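PDB 6TBL: MMS19 nucleotide excision repair protein homolog from Mus musculus, which probably serves as a key component of the cytosolic iron-sulfur assembly complex, which delivers iron-sulfur clusters to apoproteins of DNA metabolism and genome integrity. Local coordinates for residues L99-K103 against R104-K108; C31-P34 against L35-A39; L85-K88 against S89-I92. All coordinates share one frame; numbering follows the deposited sequence.

Contact 1. Residues L99-K103 against R104-K108; sequences LDDKK and RLVRK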
ATOM      1  N   LEU A  99       4.336  16.240  11.960  1.00 70.94           N
ATOM      2  CA  LEU A  99       3.009  15.730  12.290  1.00 68.13           C
ATOM      3  C   LEU A  99       3.033  14.899  13.563  1.00 70.67           C
ATOM      4  O   LEU A  99       2.009  14.779  14.244  1.00 74.46           O
ATOM      5  CB  LEU A  99       2.445  14.895  11.139  1.00 64.05           C
ATOM      6  CG  LEU A  99       2.094  15.600   9.828  1.00 69.71           C
ATOM      7  CD1 LEU A  99       1.469  14.610   8.867  1.00 73.94           C
ATOM      8  CD2 LEU A  99       1.156  16.766  10.072  1.00 77.38           C
ATOM      9  N   ASP A 100       4.184  14.312  13.894  1.00 68.29           N
ATOM     10  CA  ASP A 100       4.347  13.509  15.097  1.00 67.81           C
ATOM     11  C   ASP A 100       5.152  14.233  16.171  1.00 76.65           C
ATOM     12  O   ASP A 100       5.763  13.586  17.029  1.00 83.58           O
ATOM     13  CB  ASP A 100       5.005  12.175  14.749  1.00 63.78           C
ATOM     14  CG  ASP A 100       4.685  11.092  15.752  1.00 76.79           C
ATOM     15  OD1 ASP A 100       3.769  11.302  16.573  1.00 79.56           O
ATOM     16  OD2 ASP A 100       5.351  10.036  15.725  1.00 89.82           O
ATOM     17  N   ASP A 101       5.174  15.563  16.136  1.00 73.68           N
ATOM     18  CA  ASP A 101       5.915  16.319  17.130  1.00 73.27           C
ATOM     19  C   ASP A 101       5.274  16.160  18.506  1.00 75.71           C
ATOM     20  O   ASP A 101       4.083  15.871  18.638  1.00 80.10           O
ATOM     21  CB  ASP A 101       5.979  17.797  16.750  1.00 84.33           C
ATOM     22  CG  ASP A 101       7.000  18.561  17.568  1.00 92.61           C
ATOM     23  OD1 ASP A 101       8.096  18.842  17.042  1.00 98.19           O
ATOM     24  OD2 ASP A 101       6.716  18.863  18.746  1.00 95.35           O
ATOM     25  N   LYS A 102       6.086  16.364  19.542  1.00 75.69           N
ATOM     26  CA  LYS A 102       5.653  16.110  20.910  1.00 77.09           C
ATOM     27  C   LYS A 102       4.680  17.157  21.445  1.00 81.94           C
ATOM     28  O   LYS A 102       4.164  16.972  22.552  1.00 87.62           O
ATOM     29  CB  LYS A 102       6.874  16.014  21.828  1.00 80.76           C
ATOM     30  CG  LYS A 102       7.835  17.177  21.698  1.00 93.33           C
ATOM     31  CD  LYS A 102       9.122  16.920  22.468  1.00108.89           C
ATOM     32  CE  LYS A 102      10.078  18.101  22.352  1.00117.85           C
ATOM     33  NZ  LYS A 102      11.373  17.838  23.039  1.00126.57           N
ATOM     34  N   LYS A 103       4.399  18.229  20.709  1.00 83.08           N
ATOM     35  CA  LYS A 103       3.497  19.273  21.177  1.00 82.19           C
ATOM     36  C   LYS A 103       2.319  19.420  20.222  1.00 77.13           C
ATOM     37  O   LYS A 103       2.484  19.340  19.000  1.00 79.87           O
ATOM     38  CB  LYS A 103       4.232  20.611  21.319  1.00 83.14           C
ATOM     39  CG  LYS A 103       5.441  20.568  22.244  1.00 88.15           C
ATOM     40  CD  LYS A 103       5.036  20.309  23.688  1.00105.70           C
ATOM     41  CE  LYS A 103       4.128  21.411  24.215  1.00119.14           C
ATOM     42  NZ  LYS A 103       3.761  21.201  25.642  1.00120.98           N
ATOM     43  N   ARG A 104       1.126  19.630  20.786  1.00 74.39           N
ATOM     44  CA  ARG A 104      -0.061  19.805  19.955  0.67 66.84           C
ATOM     45  C   ARG A 104       0.042  21.063  19.103  1.00 75.12           C
ATOM     46  O   ARG A 104      -0.289  21.043  17.911  1.00 79.78           O
ATOM     47  CB  ARG A 104      -1.319  19.859  20.827  0.67 66.71           C
ATOM     48  CG  ARG A 104      -1.719  18.533  21.450  0.67 75.03           C
ATOM     49  CD  ARG A 104      -2.974  18.683  22.296  0.67 74.38           C
ATOM     50  NE  ARG A 104      -2.767  19.598  23.417  0.67 72.76           N
ATOM     51  CZ  ARG A 104      -2.454  19.211  24.648  0.67 71.63           C
ATOM     52  NH1 ARG A 104      -2.317  17.921  24.928  0.67 66.98           N
ATOM     53  NH2 ARG A 104      -2.284  20.114  25.603  0.67 77.11           N
ATOM     54  N   LEU A 105       0.501  22.166  19.699  1.00 72.15           N
ATOM     55  CA  LEU A 105       0.503  23.446  18.998  1.00 72.71           C
ATOM     56  C   LEU A 105       1.347  23.401  17.733  1.00 75.87           C
ATOM     57  O   LEU A 105       1.005  24.038  16.731  1.00 84.83           O
ATOM     58  CB  LEU A 105       0.990  24.550  19.930  1.00 69.89           C
ATOM     59  CG  LEU A 105       0.024  24.855  21.072  1.00 72.56           C
ATOM     60  CD1 LEU A 105       0.617  25.889  22.011  1.00 79.28           C
ATOM     61  CD2 LEU A 105      -1.310  25.329  20.522  1.00 64.71           C
ATOM     62  N   VAL A 106       2.453  22.658  17.753  1.00 67.08           N
ATOM     63  CA  VAL A 106       3.268  22.574  16.546  1.00 79.27           C
ATOM     64  C   VAL A 106       2.686  21.558  15.567  1.00 73.73           C
ATOM     65  O   VAL A 106       2.745  21.762  14.347  1.00 77.88           O
ATOM     66  CB  VAL A 106       4.728  22.259  16.919  1.00 80.87           C
ATOM     67  CG1 VAL A 106       4.777  21.107  17.878  1.00 84.87           C
ATOM     68  CG2 VAL A 106       5.554  21.961  15.682  1.00 79.54           C
ATOM     69  N   ARG A 107       2.096  20.472  16.068  1.00 72.20           N
ATOM     70  CA  ARG A 107       1.439  19.519  15.178  1.00 66.57           C
ATOM     71  C   ARG A 107       0.316  20.182  14.394  1.00 66.23           C
ATOM     72  O   ARG A 107       0.141  19.914  13.199  1.00 66.59           O
ATOM     73  CB  ARG A 107       0.900  18.336  15.976  1.00 65.28           C
ATOM     74  CG  ARG A 107       1.943  17.300  16.349  1.00 74.22           C
ATOM     75  CD  ARG A 107       1.282  16.119  17.030  1.00 69.54           C
ATOM     76  NE  ARG A 107       1.248  16.276  18.477  1.00 73.24           N
ATOM     77  CZ  ARG A 107       0.293  15.781  19.252  1.00 74.95           C
ATOM     78  NH1 ARG A 107      -0.713  15.113  18.715  1.00 92.15           N
ATOM     79  NH2 ARG A 107       0.338  15.960  20.562  1.00 73.19           N
ATOM     80  N   LYS A 108      -0.460  21.047  15.053  1.00 60.06           N
ATOM     81  CA  LYS A 108      -1.531  21.765  14.369  1.00 64.59           C
ATOM     82  C   LYS A 108      -0.999  22.544  13.172  1.00 74.43           C
ATOM     83  O   LYS A 108      -1.597  22.522  12.090  1.00 81.94           O
ATOM     84  CB  LYS A 108      -2.240  22.699  15.351  1.00 66.72           C
ATOM     85  CG  LYS A 108      -3.192  23.685  14.698  1.00 78.20           C
ATOM     86  CD  LYS A 108      -3.741  24.686  15.706  1.00 92.97           C
ATOM     87  CE  LYS A 108      -4.485  25.812  15.005  1.00102.88           C
ATOM     88  NZ  LYS A 108      -5.040  26.799  15.966  1.00109.72           N
TER
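Arg107 sets its CG anti to its own carbonyl carbon (chi1 -79°), and the bend at chi3 (-92°) turns NE toward the carbonyls of the loop 99-103, while Asp101 holds CG anti to the backbone N (chi1 -167°), which brings its carboxylate to the N-H of Lys103. The result is an Asx turn leading into helix 104-118, within the HEAT 4 repeat: Asp101 OD2 accepts from Lys103 N at 3.1 Å through its anti lone pair. Aspartate suits this place, since its short chain lets OD2 reach the N-H two residues on and its charge pairs with Arg66 of helix 63-76. Val106 crosses the aspartate at about a right angle, its CG1 3.7 Å from Asp101 CB and 3.5 Å from Lys103 CB. The aliphatic part of Arg107 lies along the loop carbonyls, with CD 3.2 Å from Leu99 O. Outside the two segments, its NH1 forms a salt bridge with an acidic side chain of another protein's chain. With the guanidinium gone, as with an alanine here, that acidic side chain would probably lose its mate and Lys103 O its weak second donor. At the first helical turn, Lys103 O, at the N-cap residue, receives Arg107 N at 3.2 Å and, weakly, Arg107 NE at 3.3 Å.

Contact 2. Residues C31-P34 against L35-A39; sequences CLQP and LLLEA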
ATOM      1  N   CYS A  31       9.483  38.294   9.792  1.00 75.94           N
ATOM      2  CA  CYS A  31       9.561  39.168   8.630  1.00 84.78           C
ATOM      3  C   CYS A  31       9.303  38.427   7.328  1.00 87.51           C
ATOM      4  O   CYS A  31       8.740  39.007   6.392  1.00 91.23           O
ATOM      5  CB  CYS A  31      10.936  39.835   8.557  1.00 84.25           C
ATOM      6  SG  CYS A  31      11.295  40.934   9.920  1.00 89.49           S
ATOM      7  N   LEU A  32       9.698  37.158   7.254  1.00 88.84           N
ATOM      8  CA  LEU A  32       9.620  36.415   6.003  1.00 83.15           C
ATOM      9  C   LEU A  32       8.188  36.021   5.658  1.00 83.90           C
ATOM     10  O   LEU A  32       7.809  36.032   4.483  1.00 89.28           O
ATOM     11  CB  LEU A  32      10.515  35.180   6.082  1.00 72.26           C
ATOM     12  CG  LEU A  32      12.012  35.482   6.069  1.00 76.27           C
ATOM     13  CD1 LEU A  32      12.818  34.237   6.386  1.00 85.13           C
ATOM     14  CD2 LEU A  32      12.421  36.057   4.720  1.00 74.63           C
ATOM     15  N   GLN A  33       7.381  35.677   6.661  1.00 84.92           N
ATOM     16  CA  GLN A  33       6.015  35.235   6.381  1.00 86.27           C
ATOM     17  C   GLN A  33       5.190  36.281   5.642  1.00 85.50           C
ATOM     18  O   GLN A  33       4.563  35.929   4.627  1.00 81.52           O
ATOM     19  CB  GLN A  33       5.332  34.798   7.679  1.00 89.73           C
ATOM     20  CG  GLN A  33       3.849  34.518   7.517  1.00 94.35           C
ATOM     21  CD  GLN A  33       3.234  33.914   8.758  1.00108.17           C
ATOM     22  OE1 GLN A  33       3.937  33.555   9.704  1.00112.92           O
ATOM     23  NE2 GLN A  33       1.912  33.795   8.765  1.00116.21           N
ATOM     24  N   PRO A  34       5.129  37.550   6.068  1.00 79.02           N
ATOM     25  CA  PRO A  34       4.375  38.532   5.269  1.00 78.65           C
ATOM     26  C   PRO A  34       4.952  38.737   3.880  1.00 81.16           C
ATOM     27  O   PRO A  34       4.192  38.986   2.934  1.00 80.78           O
ATOM     28  CB  PRO A  34       4.460  39.817   6.107  1.00 74.79           C
ATOM     29  CG  PRO A  34       4.799  39.358   7.485  1.00 81.09           C
ATOM     30  CD  PRO A  34       5.671  38.159   7.295  1.00 79.27           C
ATOM     31  N   LEU A  35       6.275  38.640   3.727  1.00 74.98           N
ATOM     32  CA  LEU A  35       6.873  38.758   2.402  1.00 77.29           C
ATOM     33  C   LEU A  35       6.416  37.624   1.492  1.00 82.83           C
ATOM     34  O   LEU A  35       6.176  37.834   0.297  1.00 91.60           O
ATOM     35  CB  LEU A  35       8.398  38.782   2.512  1.00 75.04           C
ATOM     36  CG  LEU A  35       8.997  39.912   3.352  1.00 80.71           C
ATOM     37  CD1 LEU A  35      10.510  39.790   3.411  1.00 76.44           C
ATOM     38  CD2 LEU A  35       8.587  41.270   2.809  1.00 85.99           C
ATOM     39  N   LEU A  36       6.286  36.413   2.041  1.00 79.92           N
ATOM     40  CA  LEU A  36       5.783  35.299   1.246  1.00 79.57           C
ATOM     41  C   LEU A  36       4.338  35.522   0.825  1.00 86.07           C
ATOM     42  O   LEU A  36       3.933  35.087  -0.257  1.00 90.26           O
ATOM     43  CB  LEU A  36       5.903  33.993   2.029  1.00 75.10           C
ATOM     44  CG  LEU A  36       7.319  33.548   2.396  1.00 78.30           C
ATOM     45  CD1 LEU A  36       7.294  32.339   3.319  1.00 78.28           C
ATOM     46  CD2 LEU A  36       8.126  33.254   1.140  1.00 71.80           C
ATOM     47  N   LEU A  37       3.553  36.204   1.656  1.00 91.62           N
ATOM     48  CA  LEU A  37       2.139  36.380   1.356  1.00 95.82           C
ATOM     49  C   LEU A  37       1.882  37.567   0.435  1.00100.71           C
ATOM     50  O   LEU A  37       0.976  37.504  -0.406  1.00101.03           O
ATOM     51  CB  LEU A  37       1.350  36.549   2.654  1.00 91.44           C
ATOM     52  CG  LEU A  37       1.433  35.386   3.645  1.00 85.41           C
ATOM     53  CD1 LEU A  37       0.671  35.719   4.917  1.00 74.43           C
ATOM     54  CD2 LEU A  37       0.901  34.111   3.016  1.00 78.78           C
ATOM     55  N   GLU A  38       2.657  38.647   0.569  1.00 95.20           N
ATOM     56  CA  GLU A  38       2.390  39.878  -0.160  1.00 94.91           C
ATOM     57  C   GLU A  38       3.324  40.123  -1.335  1.00105.45           C
ATOM     58  O   GLU A  38       2.956  40.876  -2.242  1.00117.38           O
ATOM     59  CB  GLU A  38       2.465  41.084   0.786  1.00 85.41           C
ATOM     60  CG  GLU A  38       1.637  40.927   2.049  1.00 94.51           C
ATOM     61  CD  GLU A  38       0.156  40.765   1.767  1.00103.13           C
ATOM     62  OE1 GLU A  38      -0.308  41.208   0.694  1.00105.32           O
ATOM     63  OE2 GLU A  38      -0.548  40.189   2.622  1.00108.16           O
ATOM     64  N   ALA A  39       4.509  39.521  -1.347  1.00 99.77           N
ATOM     65  CA  ALA A  39       5.462  39.679  -2.448  1.00 93.17           C
ATOM     66  C   ALA A  39       5.892  38.314  -2.971  1.00 97.26           C
ATOM     67  O   ALA A  39       7.077  37.968  -2.947  1.00 97.10           O
ATOM     68  CB  ALA A  39       6.670  40.501  -2.001  1.00 77.54           C
TER
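Backbone hydrogen bonds tie Leu32, Gln33 and Pro34 to the next turn of helix 22-38. Leu36 N reaches Leu32 O at 2.9 Å, Leu37 N reaches Gln33 O at 3.2 Å, and Glu38 N reaches Pro34 O at 2.8 Å. Leu37 N also makes a weak bond to Pro34 O. Proline has no N-H to give to the turn before, and the helix is kinked there; its carbonyl still accepts, and the helix carries on to Glu38 before Ala39 leaves helical geometry.

Contacts of side chains with the backbone come next. Leu35, Leu36 and Leu37 all hold CG anti to the carbonyl carbon, with chi1 close to -60°, and each leans back along the helix over a carbonyl oxygen four residues earlier: Leu35 CG lies 3.2 Å from Cys31 O, Leu36 CG 3.3 Å from Leu32 O, and Leu37 CG 3.3 Å from Gln33 O. Between side chains the touch is lighter, Leu32 CD2 meeting Leu35 CD1 at 4.4 Å.

The apolar residues then divide among neighbours. Leu32 and Leu35 pack on Leu13 of helix 9-16, Leu32 and Leu36 meet Phe54 of helix 47-57, and Leu37 rests on Ala75 of helix 63-76. Gln33, partly exposed, touches Gln71 and Cys72 of that last helix, a place where a long polar side chain is tolerated. Helix 22-38 thus packs against helices 9-16, 47-57 and 63-76, as helices do in the alpha-solenoid of a HEAT array, here in the HEAT 2 repeat.

Contact 3. Residues L85-K88 against S89-I92; sequences LPYK and SQVI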
ATOM      1  N   LEU A  85       5.934  22.927  -7.405  1.00 96.00           N
ATOM      2  CA  LEU A  85       5.696  21.510  -7.670  1.00 93.48           C
ATOM      3  C   LEU A  85       6.953  20.645  -7.638  1.00 93.29           C
ATOM      4  O   LEU A  85       6.872  19.519  -7.120  1.00 94.76           O
ATOM      5  CB  LEU A  85       4.953  21.360  -9.007  1.00 94.47           C
ATOM      6  CG  LEU A  85       3.542  21.955  -9.017  1.00 89.54           C
ATOM      7  CD1 LEU A  85       2.912  21.841 -10.396  1.00 79.83           C
ATOM      8  CD2 LEU A  85       2.664  21.293  -7.961  1.00 78.37           C
ATOM      9  N   PRO A  86       8.116  21.075  -8.145  1.00 93.67           N
ATOM     10  CA  PRO A  86       9.322  20.241  -8.000  1.00 91.79           C
ATOM     11  C   PRO A  86       9.754  20.027  -6.557  1.00 97.11           C
ATOM     12  O   PRO A  86      10.619  19.177  -6.312  1.00101.57           O
ATOM     13  CB  PRO A  86      10.392  21.014  -8.788  1.00 93.78           C
ATOM     14  CG  PRO A  86       9.860  22.397  -8.908  1.00 96.80           C
ATOM     15  CD  PRO A  86       8.379  22.242  -9.003  1.00 96.67           C
ATOM     16  N   TYR A  87       9.186  20.763  -5.602  1.00 92.44           N
ATOM     17  CA  TYR A  87       9.457  20.548  -4.189  1.00 90.80           C
ATOM     18  C   TYR A  87       8.322  19.844  -3.462  1.00 76.84           C
ATOM     19  O   TYR A  87       8.507  19.437  -2.311  1.00 84.94           O
ATOM     20  CB  TYR A  87       9.748  21.888  -3.494  1.00 76.63           C
ATOM     21  CG  TYR A  87      10.954  22.610  -4.045  1.00 84.35           C
ATOM     22  CD1 TYR A  87      12.216  22.403  -3.503  1.00 80.86           C
ATOM     23  CD2 TYR A  87      10.835  23.493  -5.111  1.00 84.71           C
ATOM     24  CE1 TYR A  87      13.326  23.057  -4.004  1.00 84.26           C
ATOM     25  CE2 TYR A  87      11.940  24.154  -5.619  1.00 85.27           C
ATOM     26  CZ  TYR A  87      13.183  23.930  -5.061  1.00 87.19           C
ATOM     27  OH  TYR A  87      14.287  24.580  -5.562  1.00 95.47           O
ATOM     28  N   LYS A  88       7.166  19.676  -4.111  1.00 79.07           N
ATOM     29  CA  LYS A  88       5.974  19.189  -3.422  1.00 80.83           C
ATOM     30  C   LYS A  88       6.203  17.823  -2.789  1.00 87.03           C
ATOM     31  O   LYS A  88       5.800  17.587  -1.644  1.00 92.94           O
ATOM     32  CB  LYS A  88       4.797  19.137  -4.397  1.00 74.71           C
ATOM     33  CG  LYS A  88       3.547  18.514  -3.807  1.00 88.60           C
ATOM     34  CD  LYS A  88       2.379  18.589  -4.773  1.00 74.02           C
ATOM     35  CE  LYS A  88       1.194  17.812  -4.234  1.00 78.40           C
ATOM     36  NZ  LYS A  88       0.007  17.897  -5.119  1.00 88.36           N
ATOM     37  N   SER A  89       6.853  16.913  -3.514  1.00 86.00           N
ATOM     38  CA  SER A  89       7.051  15.563  -2.999  1.00 83.12           C
ATOM     39  C   SER A  89       7.895  15.570  -1.730  1.00 81.77           C
ATOM     40  O   SER A  89       7.485  15.027  -0.698  1.00 82.73           O
ATOM     41  CB  SER A  89       7.687  14.679  -4.072  1.00 93.43           C
ATOM     42  OG  SER A  89       6.767  14.404  -5.115  1.00 93.72           O
ATOM     43  N   GLN A  90       9.075  16.195  -1.780  1.00 81.64           N
ATOM     44  CA  GLN A  90       9.967  16.153  -0.625  1.00 82.90           C
ATOM     45  C   GLN A  90       9.396  16.919   0.562  1.00 89.62           C
ATOM     46  O   GLN A  90       9.678  16.567   1.714  1.00 91.66           O
ATOM     47  CB  GLN A  90      11.347  16.700  -0.992  1.00 90.27           C
ATOM     48  CG  GLN A  90      11.419  18.212  -1.103  1.00100.30           C
ATOM     49  CD  GLN A  90      12.840  18.733  -1.016  1.00113.89           C
ATOM     50  OE1 GLN A  90      13.407  19.190  -2.010  1.00123.80           O
ATOM     51  NE2 GLN A  90      13.424  18.669   0.179  1.00105.41           N
ATOM     52  N   VAL A  91       8.595  17.954   0.309  1.00 88.91           N
ATOM     53  CA  VAL A  91       8.002  18.716   1.404  1.00 87.92           C
ATOM     54  C   VAL A  91       6.973  17.869   2.141  1.00 86.62           C
ATOM     55  O   VAL A  91       6.936  17.849   3.378  1.00 90.80           O
ATOM     56  CB  VAL A  91       7.391  20.028   0.877  1.00 78.82           C
ATOM     57  CG1 VAL A  91       6.489  20.646   1.922  1.00 73.66           C
ATOM     58  CG2 VAL A  91       8.489  21.004   0.485  1.00 69.81           C
ATOM     59  N   ILE A  92       6.133  17.146   1.398  1.00 82.34           N
ATOM     60  CA  ILE A  92       5.126  16.296   2.026  1.00 84.28           C
ATOM     61  C   ILE A  92       5.794  15.192   2.838  1.00 86.28           C
ATOM     62  O   ILE A  92       5.333  14.835   3.930  1.00 83.70           O
ATOM     63  CB  ILE A  92       4.167  15.736   0.959  1.00 81.75           C
ATOM     64  CG1 ILE A  92       3.328  16.869   0.364  1.00 77.88           C
ATOM     65  CG2 ILE A  92       3.269  14.657   1.545  1.00 80.69           C
ATOM     66  CD1 ILE A  92       2.224  16.401  -0.554  1.00 87.35           C
TER
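Tyr87 and Lys88 pass their carbonyls to the next turn of helix 81-94, Val91 N bonding to Tyr87 O at 3.0 Å and Ile92 N to Lys88 O at 3.1 Å, past a kink at Pro86 and Tyr87 where Lys88 N bonds back to Leu85 O, only three residues away. Pro86 has no N-H to give to the preceding turn, consistent with the kink there.

Gln90 and Tyr87 run side by side and point the same way. The glutamine CG takes the place between its backbone N and carbonyl carbon (chi1 76°), which carries the amide to the ring: Gln90 OE1 stands 3.7 Å from Tyr87 CD1, approaching obliquely, with the two planes 28° apart. One turn along, Val91 CG2 lies 4.3 Å from Tyr87 CB, where the short branched valine sits beside the base of the tyrosine side chain.

Lys88 and Ile92 form a second such pair. The lysine is fully extended from a chi1 of 174°, and its methylenes run beside the isoleucine, CE meeting Ile92 CD1 at 4.1 Å. An aliphatic neighbour suits this stem, while the ammonium at its end hydrogen-bonds to Phe118 O.

Within the HEAT 4 repeat the stretch lies between helix 47-57 and helix 104-118, with Val91 touching both, through Val51 and Trp117. Tyr87 OH bonds to Asp48 OD1 of helix 47-57; toward helix 104-118, Ile92 touches Phe118, and Ile92 O accepts from Arg114 NE.

In the fold
This chain is the C-terminal piece of MMS19, an all-helical array of HEAT repeats, and the contacts come along it in the order 2, 3, 1. Contact 2 lies on helix 22-38 in HEAT 2; contacts 3 and 1 both belong to HEAT 4, on helix 81-94 and at the start of the next helix, 104-118. Their centres are 20 to 24 Å apart and none touches another, though contacts 1 and 3 come within about 6 Å at their nearest atoms. Of the three, only contact 1 is touched by another protein chain of the assembly, which puts partner surface at the loop before helix 104-118, while contacts 2 and 3 are packing within the array.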